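Local coordinates for protein 11R-lipoxygenase (Gersemia fruticosa, PDB 3VF1) that probably catalyses the insertion of molecular oxygen into polyunsaturated fatty acids at a non-heme iron centre, as an 11R-specific, calcium-dependent lipoxygenase, at residues 389-395 / 460-465; 384-389 / 449-453; 395-400 / 468-473; 380-385 / 591-596. All blocks are in the same frame, centred on the assembly; numbering follows the deposited sequence.

All four contacts start from one long helix, 369-410, and run along it. From the N terminus, 380-385 comes first and closes the widest loop, to 591-596 more than 200 residues later (contact 4). The next turns, 384-389, meet 449-453 (contact 2); then 389-395 meets 460-465 (contact 1), and 395-400 meets 468-473 (contact 3). Contacts 1 to 3 cross one another, since their partners follow in the same order as the helix turns, and contacts 1 and 3 lie within the span of contact 4. Contacts 2 and 4 share Thr384 and Gln385, contacts 1 and 2 Met389, and contacts 1 and 3 Arg395. Together they pack successive connections and helix 456-465 against the helix that carries two iron-binding histidines.

Contact 1 of 4, residues 389-395 / 460-465; sequences MITHLLR and LMQKHY. With FE2 (Fe (II) ion), chain E.
Helix 389-395, part of the long helix 369-410, and helix 460-465 cross almost at right angles (-83°), their axes 9.6 Å apart at closest approach, with Ile390 and Met461 nearest in register (CA-CA 5.8 Å). Within 389-395 the turn widens to pi type: Leu394 N bonds Met389 O (3.0 Å) and Arg395 N bonds Ile390 O (2.9 Å). Met461, rotamer mtm, fills the centre of the interface, its CG 3.4 Å from Met389 O and its SD 3.8 Å from Met389 CE (mmm) and 4.2 Å from Leu394 CB. Ile390 (mt) sets CD1 3.8 Å from Leu460 CD1 (tp). The pi-type widening of this iron-bearing helix is a hallmark of lipoxygenases; here, on another face of it, His392 (chi1 t) places NE2 2.3 Å from the Fe(II), whose site His397, His575, Asn579, Ile698 and a water complete. His464 (chi1 t, chi2 84°) receives Ile390 CG2 over its ring face, 3.7 Å from the centroid and 7° off the normal, a CH-pi contact. Leu394 (tp) brings CD2 3.5 Å from His464 CD2. Arg395, mtp with chi4 81°, donates from NH1 to His464 NE2 at 3.2 Å (144°), while Ser472 OG also accepts from its guanidinium.

Contact 2 of 4, residues 384-389 / 449-453; sequences TQYHQM and VLSIG
Segment 384-389 is helical, with Gln388 N bonded to Thr384 O at 3.0 Å and a pi-type widening from His387 on. Opposite it, 449-453 makes a type I beta turn from Leu450 to Gly453, closed by Gly453 N to Leu450 O (3.0 Å). Leu450 is extended (phi/psi -92/144); Ser451 (-73/-25) and Ile452 (-84/6) take the inner turn positions. Nearest CA atoms are Gln385 and Leu450, 6.7 Å apart. Leu450 (mt) points at the helix: its CD1 lies 3.6 Å from Met389 SD, and its CD2 4.1 Å from both Thr384 CG2 and Gln388 CG. Met389, mmm, also places CG 4.0 Å from Ile452 CD1 (pt). Gln385 folds back as mm, chi3 -64°, so that OE1 reaches the turn, 3.3 Å from Ile452 CG1. This contact seats the connection between helices 445-449 and 456-465 on helix 369-410. The sole hydrogen bond across it, Ile452 N to Gln385 OE1, is weak (3.4 Å, 155°), and Gln385 NE2 donates to Thr594 O, so van der Waals contact of Gln385, Leu450, Ile452 and Met389 mainly holds the turn, while one amide addresses two separate loops.

Contact 3 of 4, residues 395-400 / 468-473; sequences RCHLMM and VTFDSY. With FE2 (Fe (II) ion), chain E.
An arginine lying flat on a tyrosine ring marks this contact: the Arg395 guanidinium and Tyr473 ring have centres 4.3 Å apart and planes at 27°, an off-centre cation-pi stack. Segment 395-400 is helical, with a pi-type turn at 395-398 characteristic of the iron-bearing helix of lipoxygenases; nearest CA pairs are Arg395-Tyr473 (9.0 Å) and Met399-Phe470 (9.9 Å). Arg395 is mtp with chi4 81°; Tyr473 is m, chi2 84°, its OH donating to Arg395 O at 2.8 Å. Arg395 NH1 and NH2 each donate to Ser472 OG at 3.1 Å. Ser472 (chi1 p) in turn donates a hydrogen bond from OG to Thr469 O (2.8 Å). Residues 470-473 form a 3-10 segment, whose start overlaps an ST turn in which Thr469 OG1 accepts from Asp471 N (3.2 Å). Met399 (mmm) directs CE to 3.8 Å from Tyr473 CE1 and 4.0 Å from Phe470 CE1. His397, pointing elsewhere, binds the Fe(II) through NE2 (2.2 Å). The connection from helix 456-465 to helix 475-481 thus packs on helix 369-410, with Tyr473 and Met400 also touching Thr570 of helix 557-579.

Contact 4 of 4, residues 380-385 / 591-596; sequences RCADTQ and NSPTLM
Four side chains of a regular helical turn, Arg380, Cys381, Thr384 and Gln385, meet the irregular segment 591-596, with CA spacings of 5.3 Å for Arg380-Ser592 and 4.8 Å for Cys381-Pro593. Most of the hydrogen bonding is to backbone carbonyls. Arg380 (mmm, chi4 164°) donates from NE to Asn591 O at 3.1 Å, 160°, and Gln385 (mm, chi3 -64°) from NE2 to Thr594 O at 2.8 Å and to its own helix at Cys381 O, 3.0 Å. Thr384 OG1 (chi1 m) lies 2.9 Å from both Ser592 OG and Pro593 O, in hydrogen-bonding contact with each. Water 2 bridges Asp383 OD2 (2.9 Å) and Ser592 OG (3.2 Å). A CA-H...O contact joins Cys381 CA to Pro593 O at 3.3 Å. Apolar packing adds Cys381 CB to Pro593 CB and Cys381 SG to Met596 CG, both at 4.1 Å. The loop between helices 582-586 and 609-615 is thereby fixed to helix 369-410. Since Asn591, Pro593 and Thr594 each offer a main-chain oxygen to a helix side chain, much of the polar contact depends on the loop's backbone path, supplemented by Ser592 OG.

Contact 1 of 4, residues 389-395 / 460-465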
loop_
_atom_site.group_PDB
_atom_site.type_symbol
_atom_site.label_atom_id
_atom_site.label_comp_id
_atom_site.label_asym_id
_atom_site.label_seq_id
_atom_site.Cartn_x
_atom_site.Cartn_y
_atom_site.Cartn_z
ATOM N N MET A 389 2.579 12.325 -1.169
ATOM C CA MET A 389 3.255 12.024 -2.425
ATOM C C MET A 389 4.377 10.998 -2.279
ATOM O O MET A 389 4.539 10.129 -3.135
ATOM C CB MET A 389 3.808 13.308 -3.045
ATOM C CG MET A 389 2.762 14.391 -3.258
ATOM S SD MET A 389 1.245 13.756 -4.009
ATOM C CE MET A 389 1.889 12.950 -5.471
ATOM N N ILE A 390 5.148 11.091 -1.201
ATOM C CA ILE A 390 6.315 10.227 -1.034
ATOM C C ILE A 390 6.019 8.999 -0.180
ATOM O O ILE A 390 6.217 7.866 -0.622
ATOM C CB ILE A 390 7.505 10.998 -0.426
ATOM C CG1 ILE A 390 8.025 12.029 -1.432
ATOM C CG2 ILE A 390 8.620 10.038 -0.030
ATOM C CD1 ILE A 390 9.163 12.885 -0.914
ATOM N N THR A 391 5.546 9.220 1.042
ATOM C CA THR A 391 5.319 8.122 1.976
ATOM C C THR A 391 4.215 7.185 1.501
ATOM O O THR A 391 4.327 5.968 1.636
ATOM C CB THR A 391 4.955 8.639 3.376
ATOM O OG1 THR A 391 5.997 9.497 3.855
ATOM C CG2 THR A 391 4.763 7.476 4.344
ATOM N N HIS A 392 3.147 7.749 0.948
ATOM C CA HIS A 392 2.000 6.941 0.546
ATOM C C HIS A 392 2.060 6.519 -0.917
ATOM O O HIS A 392 2.281 5.350 -1.216
ATOM C CB HIS A 392 0.691 7.682 0.818
ATOM C CG HIS A 392 -0.528 6.916 0.410
ATOM N ND1 HIS A 392 -1.538 7.469 -0.347
ATOM C CD2 HIS A 392 -0.897 5.634 0.648
ATOM C CE1 HIS A 392 -2.478 6.564 -0.555
ATOM N NE2 HIS A 392 -2.113 5.441 0.038
ATOM N N LEU A 393 1.867 7.465 -1.827
ATOM C CA LEU A 393 1.758 7.133 -3.246
ATOM C C LEU A 393 3.031 6.503 -3.811
ATOM O O LEU A 393 2.992 5.394 -4.338
ATOM C CB LEU A 393 1.362 8.370 -4.058
ATOM C CG LEU A 393 -0.075 8.844 -3.821
ATOM C CD1 LEU A 393 -0.362 10.131 -4.583
ATOM C CD2 LEU A 393 -1.072 7.763 -4.215
ATOM N N LEU A 394 4.158 7.196 -3.702
ATOM C CA LEU A 394 5.400 6.686 -4.276
ATOM C C LEU A 394 5.885 5.413 -3.587
ATOM O O LEU A 394 6.002 4.362 -4.218
ATOM C CB LEU A 394 6.507 7.741 -4.213
ATOM C CG LEU A 394 7.870 7.234 -4.694
ATOM C CD1 LEU A 394 7.789 6.765 -6.142
ATOM C CD2 LEU A 394 8.945 8.299 -4.536
ATOM N N ARG A 395 6.162 5.510 -2.292
ATOM C CA ARG A 395 6.870 4.448 -1.584
ATOM C C ARG A 395 6.018 3.209 -1.298
ATOM O O ARG A 395 6.549 2.175 -0.895
ATOM C CB ARG A 395 7.480 4.994 -0.290
ATOM C CG ARG A 395 8.667 5.914 -0.523
ATOM C CD ARG A 395 9.321 6.348 0.780
ATOM N NE ARG A 395 9.880 5.222 1.526
ATOM C CZ ARG A 395 11.060 4.659 1.274
ATOM N NH1 ARG A 395 11.824 5.101 0.282
ATOM N NH2 ARG A 395 11.477 3.641 2.015
ATOM N N LEU A 460 7.854 16.123 -6.878
ATOM C CA LEU A 460 8.306 15.720 -5.550
ATOM C C LEU A 460 8.589 14.222 -5.511
ATOM O O LEU A 460 9.557 13.779 -4.893
ATOM C CB LEU A 460 7.260 16.080 -4.492
ATOM C CG LEU A 460 7.607 15.684 -3.055
ATOM C CD1 LEU A 460 8.936 16.285 -2.629
ATOM C CD2 LEU A 460 6.498 16.110 -2.107
ATOM N N MET A 461 7.738 13.444 -6.172
ATOM C CA MET A 461 7.936 12.004 -6.258
ATOM C C MET A 461 9.204 11.690 -7.041
ATOM O O MET A 461 10.017 10.866 -6.624
ATOM C CB MET A 461 6.737 11.340 -6.932
ATOM C CG MET A 461 5.461 11.401 -6.113
ATOM S SD MET A 461 4.231 10.208 -6.661
ATOM C CE MET A 461 3.901 10.794 -8.322
ATOM N N GLN A 462 9.363 12.354 -8.180
ATOM C CA GLN A 462 10.528 12.151 -9.029
ATOM C C GLN A 462 11.808 12.483 -8.278
ATOM O O GLN A 462 12.835 11.830 -8.462
ATOM C CB GLN A 462 10.424 13.016 -10.282
ATOM C CG GLN A 462 9.293 12.616 -11.214
ATOM C CD GLN A 462 9.149 13.556 -12.393
ATOM O OE1 GLN A 462 9.254 14.774 -12.246
ATOM N NE2 GLN A 462 8.912 12.992 -13.573
ATOM N N LYS A 463 11.743 13.501 -7.427
ATOM C CA LYS A 463 12.917 13.948 -6.691
ATOM C C LYS A 463 13.347 12.915 -5.655
ATOM O O LYS A 463 14.541 12.709 -5.436
ATOM C CB LYS A 463 12.645 15.292 -6.015
ATOM C CG LYS A 463 13.885 15.939 -5.423
ATOM C CD LYS A 463 13.596 17.340 -4.909
ATOM C CE LYS A 463 14.852 17.997 -4.360
ATOM N NZ LYS A 463 14.579 19.343 -3.792
ATOM N N HIS A 464 12.376 12.263 -5.021
ATOM C CA HIS A 464 12.681 11.227 -4.044
ATOM C C HIS A 464 13.171 9.958 -4.730
ATOM O O HIS A 464 14.086 9.295 -4.242
ATOM C CB HIS A 464 11.456 10.898 -3.186
ATOM C CG HIS A 464 11.722 9.863 -2.135
ATOM N ND1 HIS A 464 12.262 10.174 -0.905
ATOM C CD2 HIS A 464 11.544 8.522 -2.139
ATOM C CE1 HIS A 464 12.395 9.069 -0.194
ATOM N NE2 HIS A 464 11.967 8.052 -0.919
ATOM N N TYR A 465 12.557 9.623 -5.860
ATOM C CA TYR A 465 12.904 8.404 -6.579
ATOM C C TYR A 465 14.350 8.437 -7.059
ATOM O O TYR A 465 15.066 7.445 -6.957
ATOM C CB TYR A 465 11.969 8.190 -7.771
ATOM C CG TYR A 465 12.226 6.890 -8.498
ATOM C CD1 TYR A 465 11.731 5.687 -8.009
ATOM C CD2 TYR A 465 12.971 6.861 -9.668
ATOM C CE1 TYR A 465 11.969 4.496 -8.665
ATOM C CE2 TYR A 465 13.213 5.675 -10.332
ATOM C CZ TYR A 465 12.709 4.497 -9.826
ATOM O OH TYR A 465 12.948 3.313 -10.484
HETATM FE FE FE2 E . -3.394 3.697 -0.683
HETATM O O HOH W 1 -5.317 5.035 -0.813
#

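Contact 2 of 4, residues 384-389 / 449-453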
loop_
_atom_site.group_PDB
_atom_site.type_symbol
_atom_site.label_atom_id
_atom_site.label_comp_id
_atom_site.label_asym_id
_atom_site.label_seq_id
_atom_site.Cartn_x
_atom_site.Cartn_y
_atom_site.Cartn_z
ATOM N N THR A 384 2.677 17.014 5.370
ATOM C CA THR A 384 1.553 16.498 4.595
ATOM C C THR A 384 1.954 16.289 3.140
ATOM O O THR A 384 1.615 15.272 2.537
ATOM C CB THR A 384 0.343 17.450 4.644
ATOM O OG1 THR A 384 -0.135 17.548 5.990
ATOM C CG2 THR A 384 -0.774 16.941 3.742
ATOM N N GLN A 385 2.675 17.256 2.581
ATOM C CA GLN A 385 3.152 17.150 1.208
ATOM C C GLN A 385 3.978 15.880 1.088
ATOM O O GLN A 385 3.802 15.087 0.163
ATOM C CB GLN A 385 4.019 18.354 0.820
ATOM C CG GLN A 385 3.479 19.717 1.229
ATOM C CD GLN A 385 2.076 19.976 0.719
ATOM O OE1 GLN A 385 1.846 20.039 -0.487
ATOM N NE2 GLN A 385 1.129 20.129 1.641
ATOM N N TYR A 386 4.883 15.698 2.045
ATOM C CA TYR A 386 5.775 14.549 2.070
ATOM C C TYR A 386 4.986 13.247 2.192
ATOM O O TYR A 386 5.238 12.292 1.462
ATOM C CB TYR A 386 6.750 14.682 3.242
ATOM C CG TYR A 386 7.905 13.707 3.211
ATOM C CD1 TYR A 386 7.717 12.363 3.511
ATOM C CD2 TYR A 386 9.189 14.134 2.898
ATOM C CE1 TYR A 386 8.773 11.471 3.490
ATOM C CE2 TYR A 386 10.251 13.250 2.874
ATOM C CZ TYR A 386 10.037 11.920 3.172
ATOM O OH TYR A 386 11.092 11.039 3.148
ATOM N N HIS A 387 4.027 13.216 3.110
ATOM C CA HIS A 387 3.276 11.993 3.376
ATOM C C HIS A 387 2.462 11.532 2.172
ATOM O O HIS A 387 2.504 10.362 1.799
ATOM C CB HIS A 387 2.336 12.177 4.565
ATOM C CG HIS A 387 1.314 11.092 4.689
ATOM N ND1 HIS A 387 -0.016 11.286 4.388
ATOM C CD2 HIS A 387 1.431 9.796 5.059
ATOM C CE1 HIS A 387 -0.678 10.159 4.581
ATOM N NE2 HIS A 387 0.177 9.238 4.987
ATOM N N GLN A 388 1.716 12.452 1.572
ATOM C CA GLN A 388 0.811 12.105 0.484
ATOM C C GLN A 388 1.554 11.594 -0.747
ATOM O O GLN A 388 1.204 10.555 -1.301
ATOM C CB GLN A 388 -0.046 13.311 0.100
ATOM C CG GLN A 388 -1.080 13.693 1.143
ATOM C CD GLN A 388 -2.125 12.611 1.350
ATOM O OE1 GLN A 388 -2.376 11.793 0.464
ATOM N NE2 GLN A 388 -2.739 12.600 2.526
ATOM N N MET A 389 2.579 12.325 -1.169
ATOM C CA MET A 389 3.255 12.024 -2.425
ATOM C C MET A 389 4.377 10.998 -2.279
ATOM O O MET A 389 4.539 10.129 -3.135
ATOM C CB MET A 389 3.808 13.308 -3.045
ATOM C CG MET A 389 2.762 14.391 -3.258
ATOM S SD MET A 389 1.245 13.756 -4.009
ATOM C CE MET A 389 1.889 12.950 -5.471
ATOM N N VAL A 449 -5.972 19.561 -3.367
ATOM C CA VAL A 449 -5.855 19.733 -1.917
ATOM C C VAL A 449 -4.451 20.109 -1.433
ATOM O O VAL A 449 -4.301 20.686 -0.359
ATOM C CB VAL A 449 -6.301 18.458 -1.168
ATOM C CG1 VAL A 449 -7.698 18.050 -1.606
ATOM C CG2 VAL A 449 -5.314 17.324 -1.396
ATOM N N LEU A 450 -3.431 19.778 -2.216
ATOM C CA LEU A 450 -2.054 20.059 -1.826
ATOM C C LEU A 450 -1.596 21.411 -2.356
ATOM O O LEU A 450 -1.971 21.811 -3.457
ATOM C CB LEU A 450 -1.120 18.969 -2.351
ATOM C CG LEU A 450 -1.335 17.560 -1.800
ATOM C CD1 LEU A 450 -0.359 16.598 -2.455
ATOM C CD2 LEU A 450 -1.179 17.542 -0.287
ATOM N N SER A 451 -0.778 22.111 -1.576
ATOM C CA SER A 451 -0.252 23.400 -2.009
ATOM C C SER A 451 0.801 23.222 -3.098
ATOM O O SER A 451 1.029 24.129 -3.898
ATOM C CB SER A 451 0.318 24.190 -0.828
ATOM O OG SER A 451 1.377 23.497 -0.201
ATOM N N ILE A 452 1.439 22.054 -3.135
ATOM C CA ILE A 452 2.375 21.747 -4.216
ATOM C C ILE A 452 1.628 21.220 -5.436
ATOM O O ILE A 452 2.243 20.793 -6.412
ATOM C CB ILE A 452 3.461 20.727 -3.801
ATOM C CG1 ILE A 452 2.848 19.349 -3.533
ATOM C CG2 ILE A 452 4.232 21.239 -2.591
ATOM C CD1 ILE A 452 3.874 18.275 -3.248
ATOM N N GLY A 453 0.300 21.247 -5.374
ATOM C CA GLY A 453 -0.517 20.917 -6.526
ATOM C C GLY A 453 -0.231 21.894 -7.647
ATOM O O GLY A 453 0.311 22.975 -7.413
#

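Contact 3 of 4, residues 395-400 / 468-473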
loop_
_atom_site.group_PDB
_atom_site.type_symbol
_atom_site.label_atom_id
_atom_site.label_comp_id
_atom_site.label_asym_id
_atom_site.label_seq_id
_atom_site.Cartn_x
_atom_site.Cartn_y
_atom_site.Cartn_z
ATOM N N ARG A 395 6.162 5.510 -2.292
ATOM C CA ARG A 395 6.870 4.448 -1.584
ATOM C C ARG A 395 6.018 3.209 -1.298
ATOM O O ARG A 395 6.549 2.175 -0.895
ATOM C CB ARG A 395 7.480 4.994 -0.290
ATOM C CG ARG A 395 8.667 5.914 -0.523
ATOM C CD ARG A 395 9.321 6.348 0.780
ATOM N NE ARG A 395 9.880 5.222 1.526
ATOM C CZ ARG A 395 11.060 4.659 1.274
ATOM N NH1 ARG A 395 11.824 5.101 0.282
ATOM N NH2 ARG A 395 11.477 3.641 2.015
ATOM N N CYS A 396 4.708 3.307 -1.501
ATOM C CA CYS A 396 3.836 2.142 -1.364
ATOM C C CYS A 396 3.221 1.750 -2.704
ATOM O O CYS A 396 3.508 0.677 -3.235
ATOM C CB CYS A 396 2.724 2.392 -0.338
ATOM S SG CYS A 396 3.273 2.458 1.383
ATOM N N HIS A 397 2.376 2.620 -3.246
ATOM C CA HIS A 397 1.652 2.311 -4.475
ATOM C C HIS A 397 2.589 2.066 -5.659
ATOM O O HIS A 397 2.594 0.977 -6.235
ATOM C CB HIS A 397 0.658 3.429 -4.809
ATOM C CG HIS A 397 -0.587 3.401 -3.978
ATOM N ND1 HIS A 397 -1.826 3.107 -4.505
ATOM C CD2 HIS A 397 -0.784 3.627 -2.657
ATOM C CE1 HIS A 397 -2.733 3.156 -3.545
ATOM N NE2 HIS A 397 -2.127 3.468 -2.415
ATOM N N LEU A 398 3.379 3.071 -6.021
ATOM C CA LEU A 398 4.184 3.005 -7.239
ATOM C C LEU A 398 5.391 2.070 -7.127
ATOM O O LEU A 398 5.727 1.376 -8.084
ATOM C CB LEU A 398 4.643 4.408 -7.646
ATOM C CG LEU A 398 3.517 5.412 -7.914
ATOM C CD1 LEU A 398 4.078 6.723 -8.441
ATOM C CD2 LEU A 398 2.491 4.843 -8.884
ATOM N N MET A 399 6.038 2.045 -5.967
ATOM C CA MET A 399 7.235 1.224 -5.787
ATOM C C MET A 399 6.920 -0.271 -5.733
ATOM O O MET A 399 7.797 -1.102 -5.970
ATOM C CB MET A 399 7.988 1.644 -4.521
ATOM C CG MET A 399 8.827 2.906 -4.688
ATOM S SD MET A 399 10.259 2.663 -5.762
ATOM C CE MET A 399 11.304 1.634 -4.732
ATOM N N MET A 400 5.675 -0.618 -5.429
ATOM C CA MET A 400 5.288 -2.022 -5.317
ATOM C C MET A 400 4.667 -2.573 -6.598
ATOM O O MET A 400 4.616 -3.786 -6.788
ATOM C CB MET A 400 4.311 -2.219 -4.155
ATOM C CG MET A 400 4.940 -2.105 -2.774
ATOM S SD MET A 400 6.277 -3.282 -2.511
ATOM C CE MET A 400 7.708 -2.230 -2.729
ATOM N N VAL A 468 16.309 7.179 -4.219
ATOM C CA VAL A 468 15.837 6.052 -3.422
ATOM C C VAL A 468 16.554 4.754 -3.772
ATOM O O VAL A 468 16.878 4.502 -4.932
ATOM C CB VAL A 468 14.316 5.831 -3.584
ATOM C CG1 VAL A 468 14.000 5.192 -4.933
ATOM C CG2 VAL A 468 13.787 4.964 -2.455
ATOM N N THR A 469 16.814 3.942 -2.753
ATOM C CA THR A 469 17.282 2.577 -2.949
ATOM C C THR A 469 16.485 1.668 -2.021
ATOM O O THR A 469 15.751 2.144 -1.159
ATOM C CB THR A 469 18.784 2.422 -2.643
ATOM O OG1 THR A 469 18.981 2.295 -1.230
ATOM C CG2 THR A 469 19.572 3.614 -3.167
ATOM N N PHE A 470 16.633 0.360 -2.195
ATOM C CA PHE A 470 15.881 -0.593 -1.388
ATOM C C PHE A 470 16.445 -0.748 0.024
ATOM O O PHE A 470 15.855 -1.435 0.859
ATOM C CB PHE A 470 15.808 -1.952 -2.089
ATOM C CG PHE A 470 14.562 -2.140 -2.906
ATOM C CD1 PHE A 470 14.475 -1.634 -4.193
ATOM C CD2 PHE A 470 13.473 -2.814 -2.381
ATOM C CE1 PHE A 470 13.324 -1.801 -4.944
ATOM C CE2 PHE A 470 12.319 -2.984 -3.125
ATOM C CZ PHE A 470 12.246 -2.477 -4.409
ATOM N N ASP A 471 17.580 -0.111 0.296
ATOM C CA ASP A 471 18.120 -0.092 1.651
ATOM C C ASP A 471 17.147 0.613 2.591
ATOM O O ASP A 471 17.057 0.280 3.774
ATOM C CB ASP A 471 19.478 0.610 1.693
ATOM C CG ASP A 471 20.574 -0.197 1.023
ATOM O OD1 ASP A 471 20.352 -1.396 0.745
ATOM O OD2 ASP A 471 21.662 0.368 0.784
ATOM N N SER A 472 16.418 1.589 2.056
ATOM C CA SER A 472 15.456 2.344 2.849
ATOM C C SER A 472 14.194 1.529 3.122
ATOM O O SER A 472 13.298 1.984 3.835
ATOM C CB SER A 472 15.093 3.656 2.146
ATOM O OG SER A 472 14.405 3.420 0.929
ATOM N N TYR A 473 14.125 0.328 2.555
ATOM C CA TYR A 473 12.988 -0.558 2.778
ATOM C C TYR A 473 13.302 -1.636 3.809
ATOM O O TYR A 473 12.406 -2.341 4.267
ATOM C CB TYR A 473 12.537 -1.192 1.463
ATOM C CG TYR A 473 11.656 -0.283 0.644
ATOM C CD1 TYR A 473 12.204 0.673 -0.200
ATOM C CD2 TYR A 473 10.273 -0.372 0.724
ATOM C CE1 TYR A 473 11.397 1.510 -0.945
ATOM C CE2 TYR A 473 9.461 0.460 -0.016
ATOM C CZ TYR A 473 10.028 1.396 -0.848
ATOM O OH TYR A 473 9.216 2.222 -1.584
HETATM FE FE FE2 E . -3.394 3.697 -0.683
HETATM O O HOH W 1 -5.317 5.035 -0.813
#

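Contact 4 of 4, residues 380-385 / 591-596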
loop_
_atom_site.group_PDB
_atom_site.type_symbol
_atom_site.label_atom_id
_atom_site.label_comp_id
_atom_site.label_asym_id
_atom_site.label_seq_id
_atom_site.Cartn_x
_atom_site.Cartn_y
_atom_site.Cartn_z
ATOM N N ARG A 380 3.694 21.076 9.887
ATOM C CA ARG A 380 2.811 19.960 9.568
ATOM C C ARG A 380 2.393 19.985 8.102
ATOM O O ARG A 380 2.254 18.940 7.469
ATOM C CB ARG A 380 1.568 19.995 10.458
ATOM C CG ARG A 380 1.855 19.739 11.925
ATOM C CD ARG A 380 2.307 18.308 12.154
ATOM N NE ARG A 380 1.262 17.342 11.823
ATOM C CZ ARG A 380 1.471 16.042 11.635
ATOM N NH1 ARG A 380 2.693 15.534 11.733
ATOM N NH2 ARG A 380 0.454 15.246 11.338
ATOM N N CYS A 381 2.189 21.181 7.564
ATOM C CA CYS A 381 1.790 21.321 6.171
ATOM C C CYS A 381 2.855 20.724 5.260
ATOM O O CYS A 381 2.541 20.014 4.305
ATOM C CB CYS A 381 1.554 22.790 5.818
ATOM S SG CYS A 381 0.753 23.033 4.208
ATOM N N ALA A 382 4.116 21.011 5.565
ATOM C CA ALA A 382 5.229 20.445 4.817
ATOM C C ALA A 382 5.195 18.923 4.905
ATOM O O ALA A 382 5.402 18.224 3.908
ATOM C CB ALA A 382 6.548 20.976 5.350
ATOM N N ASP A 383 4.929 18.412 6.104
ATOM C CA ASP A 383 4.904 16.973 6.335
ATOM C C ASP A 383 3.791 16.310 5.531
ATOM O O ASP A 383 3.943 15.182 5.064
ATOM C CB ASP A 383 4.726 16.676 7.826
ATOM C CG ASP A 383 4.793 15.192 8.136
ATOM O OD1 ASP A 383 5.916 14.655 8.249
ATOM O OD2 ASP A 383 3.720 14.564 8.268
ATOM N N THR A 384 2.677 17.014 5.370
ATOM C CA THR A 384 1.553 16.498 4.595
ATOM C C THR A 384 1.954 16.289 3.140
ATOM O O THR A 384 1.615 15.272 2.537
ATOM C CB THR A 384 0.343 17.450 4.644
ATOM O OG1 THR A 384 -0.135 17.548 5.990
ATOM C CG2 THR A 384 -0.774 16.941 3.742
ATOM N N GLN A 385 2.675 17.256 2.581
ATOM C CA GLN A 385 3.152 17.150 1.208
ATOM C C GLN A 385 3.978 15.880 1.088
ATOM O O GLN A 385 3.802 15.087 0.163
ATOM C CB GLN A 385 4.019 18.354 0.820
ATOM C CG GLN A 385 3.479 19.717 1.229
ATOM C CD GLN A 385 2.076 19.976 0.719
ATOM O OE1 GLN A 385 1.846 20.039 -0.487
ATOM N NE2 GLN A 385 1.129 20.129 1.641
ATOM N N ASN A 591 -4.875 19.692 12.366
ATOM C CA ASN A 591 -3.889 18.744 12.875
ATOM C C ASN A 591 -2.824 18.424 11.832
ATOM O O ASN A 591 -1.711 18.020 12.172
ATOM C CB ASN A 591 -4.574 17.456 13.343
ATOM C CG ASN A 591 -3.597 16.460 13.941
ATOM O OD1 ASN A 591 -3.078 16.668 15.040
ATOM N ND2 ASN A 591 -3.349 15.368 13.227
ATOM N N SER A 592 -3.168 18.612 10.562
ATOM C CA SER A 592 -2.234 18.363 9.471
ATOM C C SER A 592 -2.716 19.054 8.197
ATOM O O SER A 592 -3.307 18.419 7.324
ATOM C CB SER A 592 -2.087 16.860 9.235
ATOM O OG SER A 592 -0.875 16.563 8.562
ATOM N N PRO A 593 -2.462 20.369 8.091
ATOM C CA PRO A 593 -2.901 21.181 6.950
ATOM C C PRO A 593 -2.382 20.646 5.619
ATOM O O PRO A 593 -1.238 20.199 5.543
ATOM C CB PRO A 593 -2.293 22.557 7.241
ATOM C CG PRO A 593 -2.045 22.572 8.708
ATOM C CD PRO A 593 -1.720 21.164 9.083
ATOM N N THR A 594 -3.215 20.697 4.585
ATOM C CA THR A 594 -2.831 20.210 3.265
ATOM C C THR A 594 -2.298 21.337 2.391
ATOM O O THR A 594 -1.480 21.107 1.502
ATOM C CB THR A 594 -4.017 19.540 2.544
ATOM O OG1 THR A 594 -5.091 20.478 2.397
ATOM C CG2 THR A 594 -4.506 18.335 3.332
ATOM N N LEU A 595 -2.764 22.555 2.645
ATOM C CA LEU A 595 -2.299 23.713 1.893
ATOM C C LEU A 595 -2.353 24.983 2.733
ATOM O O LEU A 595 -2.991 25.017 3.785
ATOM C CB LEU A 595 -3.134 23.893 0.621
ATOM C CG LEU A 595 -4.630 24.178 0.802
ATOM C CD1 LEU A 595 -4.891 25.632 1.169
ATOM C CD2 LEU A 595 -5.398 23.811 -0.460
ATOM N N MET A 596 -1.668 26.018 2.260
ATOM C CA MET A 596 -1.755 27.344 2.854
ATOM C C MET A 596 -2.089 28.345 1.756
ATOM O O MET A 596 -1.514 28.298 0.670
ATOM C CB MET A 596 -0.438 27.720 3.534
ATOM C CG MET A 596 -0.146 26.940 4.808
ATOM S SD MET A 596 -1.335 27.264 6.123
ATOM C CE MET A 596 -0.556 26.435 7.504
HETATM O O HOH W 2 0.944 14.152 7.603
#